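PDB 1IA6: cellulase CEL9M from Clostridium cellulolyticum, which probably cleaves internal beta-1,4-glucosidic linkages in cellulose and related beta-glucans, as a family 9 glycoside hydrolase. Local coordinates for residues I14-A19 with H383-A388; S349-Y354 with G387-G392; W358-H363 with F399-N404; P362-A367 with T409-D414. All blocks are in the same frame, centred on the assembly; numbering follows the deposited sequence.

Contact 1 (I14-A19 with H383-A388); sequences IIFFDA and HLLTGA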
loop_
_atom_site.group_PDB
_atom_site.type_symbol
_atom_site.label_atom_id
_atom_site.label_comp_id
_atom_site.label_asym_id
_atom_site.label_seq_id
_atom_site.Cartn_x
_atom_site.Cartn_y
_atom_site.Cartn_z
ATOM N N ILE A 14 1.625 -11.543 -0.225
ATOM C CA ILE A 14 1.850 -11.184 1.173
ATOM C C ILE A 14 3.323 -11.406 1.514
ATOM O O ILE A 14 3.938 -10.605 2.214
ATOM C CB ILE A 14 0.988 -12.046 2.109
ATOM C CG1 ILE A 14 -0.493 -11.763 1.852
ATOM C CG2 ILE A 14 1.362 -11.773 3.566
ATOM C CD1 ILE A 14 -1.429 -12.771 2.499
ATOM N N ILE A 15 3.879 -12.503 1.007
ATOM C CA ILE A 15 5.279 -12.848 1.237
ATOM C C ILE A 15 6.230 -11.766 0.730
ATOM O O ILE A 15 7.290 -11.533 1.317
ATOM C CB ILE A 15 5.616 -14.198 0.557
ATOM C CG1 ILE A 15 5.149 -15.349 1.452
ATOM C CG2 ILE A 15 7.103 -14.291 0.255
ATOM C CD1 ILE A 15 5.133 -16.705 0.748
ATOM N N PHE A 16 5.848 -11.110 -0.359
ATOM C CA PHE A 16 6.661 -10.046 -0.943
ATOM C C PHE A 16 7.198 -9.052 0.086
ATOM O O PHE A 16 8.362 -8.668 0.036
ATOM C CB PHE A 16 5.847 -9.265 -1.979
ATOM C CG PHE A 16 6.448 -7.936 -2.336
ATOM C CD1 PHE A 16 7.599 -7.863 -3.110
ATOM C CD2 PHE A 16 5.886 -6.753 -1.857
ATOM C CE1 PHE A 16 8.185 -6.635 -3.403
ATOM C CE2 PHE A 16 6.464 -5.522 -2.144
ATOM C CZ PHE A 16 7.615 -5.462 -2.918
ATOM N N PHE A 17 6.344 -8.633 1.012
ATOM C CA PHE A 17 6.748 -7.649 2.009
ATOM C C PHE A 17 7.985 -8.017 2.817
ATOM O O PHE A 17 8.699 -7.134 3.289
ATOM C CB PHE A 17 5.554 -7.326 2.907
ATOM C CG PHE A 17 4.462 -6.589 2.185
ATOM C CD1 PHE A 17 4.558 -5.217 1.968
ATOM C CD2 PHE A 17 3.379 -7.276 1.647
ATOM C CE1 PHE A 17 3.595 -4.539 1.224
ATOM C CE2 PHE A 17 2.410 -6.608 0.900
ATOM C CZ PHE A 17 2.519 -5.238 0.687
ATOM N N ASP A 18 8.249 -9.315 2.958
ATOM C CA ASP A 18 9.429 -9.779 3.682
ATOM C C ASP A 18 10.707 -9.247 3.021
ATOM O O ASP A 18 11.716 -9.023 3.692
ATOM C CB ASP A 18 9.487 -11.319 3.695
ATOM C CG ASP A 18 8.751 -11.931 4.878
ATOM O OD1 ASP A 18 8.044 -11.195 5.595
ATOM O OD2 ASP A 18 8.881 -13.161 5.086
ATOM N N ALA A 19 10.667 -9.043 1.709
ATOM C CA ALA A 19 11.850 -8.565 0.990
ATOM C C ALA A 19 12.222 -7.125 1.311
ATOM O O ALA A 19 13.360 -6.710 1.087
ATOM C CB ALA A 19 11.648 -8.715 -0.519
ATOM N N HIS A 383 18.397 -13.180 -6.851
ATOM C CA HIS A 383 17.387 -13.779 -5.981
ATOM C C HIS A 383 15.964 -13.617 -6.516
ATOM O O HIS A 383 15.661 -12.644 -7.200
ATOM C CB HIS A 383 17.490 -13.154 -4.590
ATOM C CG HIS A 383 18.866 -13.218 -4.004
ATOM N ND1 HIS A 383 19.470 -14.407 -3.656
ATOM C CD2 HIS A 383 19.761 -12.243 -3.722
ATOM C CE1 HIS A 383 20.678 -14.162 -3.183
ATOM N NE2 HIS A 383 20.882 -12.857 -3.212
ATOM N N LEU A 384 15.098 -14.575 -6.202
ATOM C CA LEU A 384 13.711 -14.537 -6.655
ATOM C C LEU A 384 12.861 -13.677 -5.717
ATOM O O LEU A 384 12.693 -14.004 -4.540
ATOM C CB LEU A 384 13.136 -15.955 -6.720
ATOM C CG LEU A 384 11.700 -16.083 -7.245
ATOM C CD1 LEU A 384 11.640 -15.635 -8.699
ATOM C CD2 LEU A 384 11.225 -17.523 -7.119
ATOM N N LEU A 385 12.328 -12.580 -6.250
ATOM C CA LEU A 385 11.502 -11.654 -5.474
ATOM C C LEU A 385 10.036 -12.096 -5.522
ATOM O O LEU A 385 9.185 -11.436 -6.108
ATOM C CB LEU A 385 11.658 -10.237 -6.043
ATOM C CG LEU A 385 11.008 -9.057 -5.310
ATOM C CD1 LEU A 385 11.555 -8.954 -3.898
ATOM C CD2 LEU A 385 11.295 -7.771 -6.073
ATOM N N THR A 386 9.759 -13.223 -4.878
ATOM C CA THR A 386 8.424 -13.806 -4.847
ATOM C C THR A 386 7.300 -12.852 -4.446
ATOM O O THR A 386 7.390 -12.169 -3.427
ATOM C CB THR A 386 8.397 -15.012 -3.890
ATOM O OG1 THR A 386 9.404 -15.952 -4.291
ATOM C CG2 THR A 386 7.029 -15.692 -3.911
ATOM N N GLY A 387 6.250 -12.815 -5.265
ATOM C CA GLY A 387 5.084 -11.990 -4.977
ATOM C C GLY A 387 5.065 -10.536 -5.417
ATOM O O GLY A 387 4.040 -9.869 -5.284
ATOM N N ALA A 388 6.170 -10.034 -5.956
ATOM C CA ALA A 388 6.217 -8.637 -6.374
ATOM C C ALA A 388 5.423 -8.349 -7.643
ATOM O O ALA A 388 5.552 -9.054 -8.642
ATOM C CB ALA A 388 7.670 -8.195 -6.573
#
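The carbonyl oxygen of Thr386 sits against the backbone of Phe16. Its closest approach is to Phe16 CA, 3.3 Å away from Thr386 O in a CA-H...O contact bent to 124° at the hydrogen. Phe16 CB closes on the same oxygen at 3.6 Å, and Ile15 reaches toward it more distantly with its CG2 methyl. This weak polar contact marks where the chain leaving helix 6-15 meets a type II turn running from Leu385 to Ala388. Gly387 takes the third place of that turn with phi at 86°; having no side chain, it lets Phe16 CB come to 3.7 Å from Gly387 C. The Phe16 ring is directed past the turn because CG lies anti to the backbone N (chi1 163°), and its CD1 atom meets the methyl CB of Ala388 at 3.5 Å. Farther along the ring, Phe16 CE1 is 4.1 Å from Leu385 CD1. That leucine methyl also presses on Ala19 CB at 3.4 Å, tighter than usual for two carbons, so the one methyl, Leu385 CD1, touches both the ring and the alanine. The region is largely buried. Helix 413-429 backs it: Asn416 touches Phe16 and donates from ND2 to Gly387 O, while Phe17 packs on Leu413 of that helix and on Gln97 of helix 91-107.

Contact 2 (S349-Y354 with G387-G392); sequences SYIIGY and GALVGG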
loop_
_atom_site.group_PDB
_atom_site.type_symbol
_atom_site.label_atom_id
_atom_site.label_comp_id
_atom_site.label_asym_id
_atom_site.label_seq_id
_atom_site.Cartn_x
_atom_site.Cartn_y
_atom_site.Cartn_z
ATOM N N SER A 349 3.169 -13.825 -16.306
ATOM C CA SER A 349 2.577 -13.454 -15.034
ATOM C C SER A 349 3.281 -12.172 -14.624
ATOM O O SER A 349 4.503 -12.081 -14.727
ATOM C CB SER A 349 2.847 -14.521 -13.980
ATOM O OG SER A 349 2.738 -13.965 -12.679
ATOM N N TYR A 350 2.520 -11.182 -14.170
ATOM C CA TYR A 350 3.122 -9.929 -13.743
ATOM C C TYR A 350 3.481 -9.943 -12.262
ATOM O O TYR A 350 3.915 -8.932 -11.699
ATOM C CB TYR A 350 2.208 -8.759 -14.099
ATOM C CG TYR A 350 2.306 -8.429 -15.572
ATOM C CD1 TYR A 350 3.491 -7.928 -16.105
ATOM C CD2 TYR A 350 1.245 -8.678 -16.443
ATOM C CE1 TYR A 350 3.623 -7.683 -17.469
ATOM C CE2 TYR A 350 1.365 -8.437 -17.816
ATOM C CZ TYR A 350 2.557 -7.940 -18.318
ATOM O OH TYR A 350 2.695 -7.692 -19.666
ATOM N N ILE A 351 3.300 -11.106 -11.642
ATOM C CA ILE A 351 3.669 -11.299 -10.246
ATOM C C ILE A 351 4.912 -12.184 -10.297
ATOM O O ILE A 351 4.852 -13.327 -10.749
ATOM C CB ILE A 351 2.572 -12.028 -9.443
ATOM C CG1 ILE A 351 1.314 -11.159 -9.355
ATOM C CG2 ILE A 351 3.078 -12.336 -8.043
ATOM C CD1 ILE A 351 0.167 -11.837 -8.629
ATOM N N ILE A 352 6.045 -11.653 -9.856
ATOM C CA ILE A 352 7.284 -12.424 -9.883
ATOM C C ILE A 352 7.183 -13.691 -9.033
ATOM O O ILE A 352 6.641 -13.669 -7.930
ATOM C CB ILE A 352 8.472 -11.563 -9.397
ATOM C CG1 ILE A 352 8.712 -10.415 -10.384
ATOM C CG2 ILE A 352 9.731 -12.420 -9.261
ATOM C CD1 ILE A 352 9.779 -9.437 -9.938
ATOM N N GLY A 353 7.693 -14.800 -9.563
ATOM C CA GLY A 353 7.663 -16.052 -8.825
ATOM C C GLY A 353 6.356 -16.820 -8.899
ATOM O O GLY A 353 6.220 -17.887 -8.293
ATOM N N TYR A 354 5.390 -16.278 -9.629
ATOM C CA TYR A 354 4.094 -16.927 -9.790
ATOM C C TYR A 354 3.812 -17.142 -11.270
ATOM O O TYR A 354 4.209 -16.336 -12.107
ATOM C CB TYR A 354 2.984 -16.063 -9.169
ATOM C CG TYR A 354 1.577 -16.560 -9.437
ATOM C CD1 TYR A 354 0.964 -16.358 -10.676
ATOM C CD2 TYR A 354 0.864 -17.251 -8.457
ATOM C CE1 TYR A 354 -0.321 -16.831 -10.930
ATOM C CE2 TYR A 354 -0.421 -17.726 -8.701
ATOM C CZ TYR A 354 -1.005 -17.513 -9.938
ATOM O OH TYR A 354 -2.271 -17.989 -10.185
ATOM N N GLY A 387 6.250 -12.815 -5.265
ATOM C CA GLY A 387 5.084 -11.990 -4.977
ATOM C C GLY A 387 5.065 -10.536 -5.417
ATOM O O GLY A 387 4.040 -9.869 -5.284
ATOM N N ALA A 388 6.170 -10.034 -5.956
ATOM C CA ALA A 388 6.217 -8.637 -6.374
ATOM C C ALA A 388 5.423 -8.349 -7.643
ATOM O O ALA A 388 5.552 -9.054 -8.642
ATOM C CB ALA A 388 7.670 -8.195 -6.573
ATOM N N LEU A 389 4.599 -7.307 -7.589
ATOM C CA LEU A 389 3.829 -6.879 -8.752
ATOM C C LEU A 389 4.711 -5.844 -9.456
ATOM O O LEU A 389 5.098 -4.839 -8.852
ATOM C CB LEU A 389 2.513 -6.225 -8.317
ATOM C CG LEU A 389 1.630 -5.660 -9.438
ATOM C CD1 LEU A 389 1.066 -6.797 -10.285
ATOM C CD2 LEU A 389 0.496 -4.854 -8.837
ATOM N N VAL A 390 5.048 -6.083 -10.719
ATOM C CA VAL A 390 5.889 -5.131 -11.440
ATOM C C VAL A 390 5.070 -3.991 -12.039
ATOM O O VAL A 390 3.839 -4.042 -12.058
ATOM C CB VAL A 390 6.694 -5.823 -12.563
ATOM C CG1 VAL A 390 7.633 -6.854 -11.960
ATOM C CG2 VAL A 390 5.754 -6.478 -13.557
ATOM N N GLY A 391 5.759 -2.959 -12.520
ATOM C CA GLY A 391 5.072 -1.821 -13.108
ATOM C C GLY A 391 4.016 -2.229 -14.119
ATOM O O GLY A 391 2.857 -1.824 -14.016
ATOM N N GLY A 392 4.410 -3.033 -15.102
ATOM C CA GLY A 392 3.454 -3.473 -16.101
ATOM C C GLY A 392 3.830 -3.103 -17.526
ATOM O O GLY A 392 4.878 -2.507 -17.759
#
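Gly387 N donates to Ile352 O at 2.8 Å, the shortest of three backbone hydrogen bonds between 349-354 and 387-392. Ile352 N in turn donates to Ala388 O at 2.9 Å. The third bond, from Val390 N to Tyr350 O, is longer at 3.2 Å but nearly linear (166°). The latter two flank Ile351 and Leu389, which face each other as the non-hydrogen-bonded pair of a single antiparallel bridge. CA-H groups of these two add softer contacts, that of Ile351 to Ala388 O and that of Leu389 to Tyr350 O. Ile351 also starts a type II turn that ends at Tyr354.

Val390 carries much of the packing with its two methyls. CG1 meets Ile352 CD1 at 3.9 Å, the two side chains crossing at about a right angle, whereas CG2 comes to the edge of the Tyr350 ring, 3.7 Å from CD1. At the other end, the CG2 branch of Ile351, anti to its backbone N, rests on Gly387 CA at 3.7 Å. Helix 327-341 packs against the contact, Tyr339 on Tyr350 and Ile340 on Leu389.

Every touching residue is buried, so the main-chain bonds settle polar groups that could not turn to bulk solvent, and the apolar branches fill in around them.

Contact 3 (W358-H363 with F399-N404); sequences WCIHPH and FLDDAN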
loop_
_atom_site.group_PDB
_atom_site.type_symbol
_atom_site.label_atom_id
_atom_site.label_comp_id
_atom_site.label_asym_id
_atom_site.label_seq_id
_atom_site.Cartn_x
_atom_site.Cartn_y
_atom_site.Cartn_z
ATOM N N TRP A 358 7.916 -14.984 -15.769
ATOM C CA TRP A 358 7.875 -13.728 -15.027
ATOM C C TRP A 358 9.115 -12.854 -15.222
ATOM O O TRP A 358 10.132 -13.300 -15.753
ATOM C CB TRP A 358 7.655 -14.013 -13.537
ATOM C CG TRP A 358 8.707 -14.880 -12.909
ATOM C CD1 TRP A 358 9.997 -14.531 -12.632
ATOM C CD2 TRP A 358 8.551 -16.230 -12.455
ATOM N NE1 TRP A 358 10.653 -15.578 -12.030
ATOM C CE2 TRP A 358 9.789 -16.633 -11.911
ATOM C CE3 TRP A 358 7.483 -17.138 -12.454
ATOM C CZ2 TRP A 358 9.991 -17.907 -11.367
ATOM C CZ3 TRP A 358 7.684 -18.404 -11.913
ATOM C CH2 TRP A 358 8.930 -18.775 -11.377
ATOM N N CYS A 359 9.009 -11.603 -14.789
ATOM C CA CYS A 359 10.088 -10.623 -14.903
ATOM C C CYS A 359 11.369 -11.084 -14.207
ATOM O O CYS A 359 11.335 -11.514 -13.057
ATOM C CB CYS A 359 9.608 -9.295 -14.306
ATOM S SG CYS A 359 10.833 -7.969 -14.256
ATOM N N ILE A 360 12.502 -10.993 -14.901
ATOM C CA ILE A 360 13.777 -11.409 -14.320
ATOM C C ILE A 360 14.690 -10.232 -13.982
ATOM O O ILE A 360 15.774 -10.423 -13.424
ATOM C CB ILE A 360 14.551 -12.367 -15.263
ATOM C CG1 ILE A 360 14.886 -11.653 -16.571
ATOM C CG2 ILE A 360 13.726 -13.617 -15.527
ATOM C CD1 ILE A 360 15.743 -12.479 -17.522
ATOM N N HIS A 361 14.242 -9.022 -14.309
ATOM C CA HIS A 361 15.011 -7.806 -14.047
ATOM C C HIS A 361 14.276 -6.807 -13.145
ATOM O O HIS A 361 14.167 -5.630 -13.484
ATOM C CB HIS A 361 15.350 -7.106 -15.371
ATOM C CG HIS A 361 16.367 -7.826 -16.201
ATOM N ND1 HIS A 361 17.724 -7.718 -15.978
ATOM C CD2 HIS A 361 16.225 -8.662 -17.257
ATOM C CE1 HIS A 361 18.374 -8.454 -16.861
ATOM N NE2 HIS A 361 17.489 -9.038 -17.649
ATOM N N PRO A 362 13.765 -7.253 -11.987
ATOM C CA PRO A 362 13.064 -6.289 -11.127
ATOM C C PRO A 362 13.998 -5.179 -10.636
ATOM O O PRO A 362 15.167 -5.430 -10.345
ATOM C CB PRO A 362 12.554 -7.159 -9.984
ATOM C CG PRO A 362 13.632 -8.216 -9.870
ATOM C CD PRO A 362 13.885 -8.564 -11.325
ATOM N N HIS A 363 13.486 -3.953 -10.561
ATOM C CA HIS A 363 14.284 -2.830 -10.081
ATOM C C HIS A 363 14.254 -2.899 -8.557
ATOM O O HIS A 363 13.501 -2.181 -7.901
ATOM C CB HIS A 363 13.684 -1.511 -10.568
ATOM C CG HIS A 363 14.517 -0.314 -10.240
ATOM N ND1 HIS A 363 15.837 -0.201 -10.621
ATOM C CD2 HIS A 363 14.221 0.823 -9.566
ATOM C CE1 HIS A 363 16.319 0.953 -10.194
ATOM N NE2 HIS A 363 15.359 1.593 -9.551
ATOM N N PHE A 399 5.729 -5.693 -22.969
ATOM C CA PHE A 399 6.538 -5.623 -21.761
ATOM C C PHE A 399 8.018 -5.727 -22.116
ATOM O O PHE A 399 8.420 -6.607 -22.876
ATOM C CB PHE A 399 6.176 -6.760 -20.803
ATOM C CG PHE A 399 6.846 -6.651 -19.461
ATOM C CD1 PHE A 399 6.402 -5.729 -18.524
ATOM C CD2 PHE A 399 7.940 -7.449 -19.149
ATOM C CE1 PHE A 399 7.039 -5.602 -17.289
ATOM C CE2 PHE A 399 8.583 -7.329 -17.917
ATOM C CZ PHE A 399 8.129 -6.402 -16.989
ATOM N N LEU A 400 8.823 -4.823 -21.568
ATOM C CA LEU A 400 10.258 -4.826 -21.820
ATOM C C LEU A 400 10.974 -5.261 -20.547
ATOM O O LEU A 400 11.156 -4.469 -19.621
ATOM C CB LEU A 400 10.726 -3.429 -22.238
ATOM C CG LEU A 400 10.069 -2.861 -23.503
ATOM C CD1 LEU A 400 10.581 -1.448 -23.763
ATOM C CD2 LEU A 400 10.368 -3.769 -24.691
ATOM N N ASP A 401 11.367 -6.528 -20.508
ATOM C CA ASP A 401 12.045 -7.085 -19.348
ATOM C C ASP A 401 13.555 -6.896 -19.447
ATOM O O ASP A 401 14.275 -7.791 -19.890
ATOM C CB ASP A 401 11.706 -8.575 -19.221
ATOM C CG ASP A 401 12.208 -9.184 -17.925
ATOM O OD1 ASP A 401 12.716 -8.435 -17.063
ATOM O OD2 ASP A 401 12.085 -10.416 -17.764
ATOM N N ASP A 402 14.031 -5.722 -19.043
ATOM C CA ASP A 402 15.458 -5.439 -19.080
ATOM C C ASP A 402 15.897 -4.459 -17.994
ATOM O O ASP A 402 15.077 -3.797 -17.359
ATOM C CB ASP A 402 15.875 -4.923 -20.462
ATOM C CG ASP A 402 15.210 -3.618 -20.824
ATOM O OD1 ASP A 402 15.518 -3.079 -21.909
ATOM O OD2 ASP A 402 14.380 -3.129 -20.027
ATOM N N ALA A 403 17.210 -4.382 -17.809
ATOM C CA ALA A 403 17.856 -3.550 -16.797
ATOM C C ALA A 403 17.398 -2.111 -16.536
ATOM O O ALA A 403 17.010 -1.781 -15.415
ATOM C CB ALA A 403 19.361 -3.553 -17.049
ATOM N N ASN A 404 17.437 -1.255 -17.553
ATOM C CA ASN A 404 17.094 0.156 -17.356
ATOM C C ASN A 404 15.641 0.619 -17.509
ATOM O O ASN A 404 15.330 1.767 -17.190
ATOM C CB ASN A 404 17.980 1.019 -18.260
ATOM C CG ASN A 404 18.193 2.416 -17.706
ATOM O OD1 ASN A 404 18.107 3.407 -18.433
ATOM N ND2 ASN A 404 18.489 2.500 -16.413
HETATM O O HOH W 1 10.174 -12.236 -18.699
HETATM O O HOH W 2 15.135 -3.136 -13.926
#
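Hydrogen bonds from the 358-363 backbone converge on the carboxylate of Asp401, a predicted active-site residue. Ile360 N donates to Asp401 OD2 at 3.0 Å and 162°, OD2 accepting through its syn lone pair, and His361 N makes a weak bond to Asp401 OD1 at 3.2 Å. Asp401 CG lies anti to the backbone N (chi1 -172°), which carries it toward the 358-363 loop.

One water adds to the grip on the carboxylate, 2.8 Å from Asp401 OD2 and also bonded to Trp358 O; a second bridges His361 O and Ala403 O.

Ring contacts come next. The His361 ring stands at 79° to the carboxylate, with Asp401 OD1 at its edge, in plane. Asp402 CA lies over one face in a CH-pi contact, 4.1 Å from the ring centroid, and Ala403 N sits above the same ring nearer the rim. Elsewhere, the buried Cys359 brings SG to the edge of the Phe399 ring, 4.2 Å from CZ, a sulfur-aromatic contact.

Ile360 CG1 packs against Asp401 OD2 at 3.3 Å. With a histidine ring beside it, one firm and one weak amide bond restrain the rotation of the Asp401 carboxylate.

Contact 4 (P362-A367 with T409-D414); sequences PHHRAA and TEVALD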
loop_
_atom_site.group_PDB
_atom_site.type_symbol
_atom_site.label_atom_id
_atom_site.label_comp_id
_atom_site.label_asym_id
_atom_site.label_seq_id
_atom_site.Cartn_x
_atom_site.Cartn_y
_atom_site.Cartn_z
ATOM N N PRO A 362 13.765 -7.253 -11.987
ATOM C CA PRO A 362 13.064 -6.289 -11.127
ATOM C C PRO A 362 13.998 -5.179 -10.636
ATOM O O PRO A 362 15.167 -5.430 -10.345
ATOM C CB PRO A 362 12.554 -7.159 -9.984
ATOM C CG PRO A 362 13.632 -8.216 -9.870
ATOM C CD PRO A 362 13.885 -8.564 -11.325
ATOM N N HIS A 363 13.486 -3.953 -10.561
ATOM C CA HIS A 363 14.284 -2.830 -10.081
ATOM C C HIS A 363 14.254 -2.899 -8.557
ATOM O O HIS A 363 13.501 -2.181 -7.901
ATOM C CB HIS A 363 13.684 -1.511 -10.568
ATOM C CG HIS A 363 14.517 -0.314 -10.240
ATOM N ND1 HIS A 363 15.837 -0.201 -10.621
ATOM C CD2 HIS A 363 14.221 0.823 -9.566
ATOM C CE1 HIS A 363 16.319 0.953 -10.194
ATOM N NE2 HIS A 363 15.359 1.593 -9.551
ATOM N N HIS A 364 15.076 -3.781 -8.000
ATOM C CA HIS A 364 15.123 -3.994 -6.558
ATOM C C HIS A 364 16.560 -4.339 -6.164
ATOM O O HIS A 364 17.110 -5.353 -6.593
ATOM C CB HIS A 364 14.154 -5.131 -6.208
ATOM C CG HIS A 364 13.907 -5.310 -4.741
ATOM N ND1 HIS A 364 14.743 -6.045 -3.928
ATOM C CD2 HIS A 364 12.895 -4.883 -3.949
ATOM C CE1 HIS A 364 14.255 -6.066 -2.700
ATOM N NE2 HIS A 364 13.133 -5.369 -2.686
ATOM N N ARG A 365 17.167 -3.488 -5.346
ATOM C CA ARG A 365 18.552 -3.693 -4.938
ATOM C C ARG A 365 18.849 -5.020 -4.242
ATOM O O ARG A 365 19.766 -5.737 -4.646
ATOM C CB ARG A 365 19.012 -2.519 -4.068
ATOM C CG ARG A 365 19.178 -1.231 -4.867
ATOM C CD ARG A 365 19.377 -0.013 -3.981
ATOM N NE ARG A 365 19.646 1.186 -4.775
ATOM C CZ ARG A 365 18.754 1.811 -5.538
ATOM N NH1 ARG A 365 17.506 1.366 -5.628
ATOM N NH2 ARG A 365 19.116 2.888 -6.224
ATOM N N ALA A 366 18.087 -5.355 -3.209
ATOM C CA ALA A 366 18.325 -6.604 -2.487
ATOM C C ALA A 366 18.170 -7.837 -3.382
ATOM O O ALA A 366 19.041 -8.711 -3.395
ATOM C CB ALA A 366 17.386 -6.703 -1.286
ATOM N N ALA A 367 17.071 -7.908 -4.128
ATOM C CA ALA A 367 16.829 -9.047 -5.014
ATOM C C ALA A 367 17.876 -9.147 -6.125
ATOM O O ALA A 367 18.308 -10.242 -6.480
ATOM C CB ALA A 367 15.427 -8.956 -5.627
ATOM N N THR A 409 9.707 -2.455 -14.888
ATOM C CA THR A 409 10.191 -3.316 -13.815
ATOM C C THR A 409 10.180 -2.819 -12.377
ATOM O O THR A 409 10.678 -3.510 -11.491
ATOM C CB THR A 409 11.613 -3.770 -14.131
ATOM O OG1 THR A 409 12.465 -2.622 -14.191
ATOM C CG2 THR A 409 11.648 -4.494 -15.473
ATOM N N GLU A 410 9.628 -1.639 -12.129
ATOM C CA GLU A 410 9.588 -1.138 -10.764
ATOM C C GLU A 410 8.656 -1.973 -9.894
ATOM O O GLU A 410 7.680 -2.540 -10.382
ATOM C CB GLU A 410 9.134 0.322 -10.734
ATOM C CG GLU A 410 10.287 1.311 -10.784
ATOM C CD GLU A 410 10.121 2.437 -9.786
ATOM O OE1 GLU A 410 9.148 3.213 -9.916
ATOM O OE2 GLU A 410 10.959 2.544 -8.864
ATOM N N VAL A 411 8.992 -2.062 -8.610
ATOM C CA VAL A 411 8.192 -2.788 -7.622
ATOM C C VAL A 411 8.129 -1.857 -6.410
ATOM O O VAL A 411 9.033 -1.052 -6.211
ATOM C CB VAL A 411 8.855 -4.121 -7.202
ATOM C CG1 VAL A 411 8.989 -5.035 -8.413
ATOM C CG2 VAL A 411 10.223 -3.857 -6.573
ATOM N N ALA A 412 7.074 -1.951 -5.606
ATOM C CA ALA A 412 6.963 -1.064 -4.452
ATOM C C ALA A 412 5.895 -1.504 -3.468
ATOM O O ALA A 412 4.997 -2.270 -3.811
ATOM C CB ALA A 412 6.665 0.353 -4.923
ATOM N N LEU A 413 5.995 -0.998 -2.242
ATOM C CA LEU A 413 5.024 -1.323 -1.207
ATOM C C LEU A 413 3.600 -0.996 -1.648
ATOM O O LEU A 413 2.705 -1.831 -1.529
ATOM C CB LEU A 413 5.316 -0.539 0.075
ATOM C CG LEU A 413 6.601 -0.817 0.852
ATOM C CD1 LEU A 413 6.645 0.085 2.090
ATOM C CD2 LEU A 413 6.658 -2.280 1.253
ATOM N N ASP A 414 3.389 0.216 -2.161
ATOM C CA ASP A 414 2.047 0.620 -2.563
ATOM C C ASP A 414 1.490 -0.185 -3.737
ATOM O O ASP A 414 0.276 -0.284 -3.904
ATOM C CB ASP A 414 1.987 2.131 -2.848
ATOM C CG ASP A 414 2.631 2.520 -4.165
ATOM O OD1 ASP A 414 3.872 2.435 -4.287
ATOM O OD2 ASP A 414 1.887 2.922 -5.084
HETATM O O HOH W 3 11.489 -0.391 -7.771
#
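His363 and Thr409 join the two backbones, His363 N donating to Thr409 O at 3.0 Å and 177°, with the donor lying 46° out of the carbonyl plane. Just past it, a water spans the gap, accepting from Val411 N at 3.1 Å and lying 2.7 Å from His363 O.

The side chains of His363 and Glu410, the latter a predicted active-site residue, run side by side and point the same way. His363 CD2 is 3.8 Å from Glu410 OE2, which lies at the edge of the imidazole, and the ring and carboxylate planes are 53° apart. The glutamate chain bends at chi2, and its other oxygen, OE1, is bonded to Trp304 NE1. Tyr406 and Trp129 meet the His363 ring from outside the two segments.

Deeper in, Val411 CG2 touches the edge of the His364 ring, 3.9 Å from CD2, and Val411 CG1 approaches Pro362 CB. His364 caps the helix that starts after it: ND1 accepts in the ring plane from Ala367 N at 3.0 Å, while NE2 bonds to Asn20 OD1.

With ND1 accepting from an amide, His364 is probably neutral, its proton on NE2 and facing Asn20. The Glu410 carboxylate, by contrast, is held at OE1 by Trp304 NE1, with His363 CD2 beside OE2, contacts that restrain the orientation of this predicted active-site residue.

In the fold
All four contacts gather the loops on one side of the helical barrel, around the predicted active-site pair Asp401 and Glu410. Contacts 3 and 4 share Pro362 and His363 and thereby tie the two acids to one stretch of chain; the side chain of Thr409 is about 4 Å from that of Asp401. Contacts 1 and 2 share Gly387 and Ala388. Contacts 1, 2 and 4 have their centres about 14 to 15 Å from the chain centre, contact 3 farther out at about 22 Å. Ile352 CD1 packs on Pro362 CB at 3.6 Å, joining contact 2 to contact 4. The side chain of Glu410 is about 5 Å from a bound sulfate ion, probably from the crystallisation liquor.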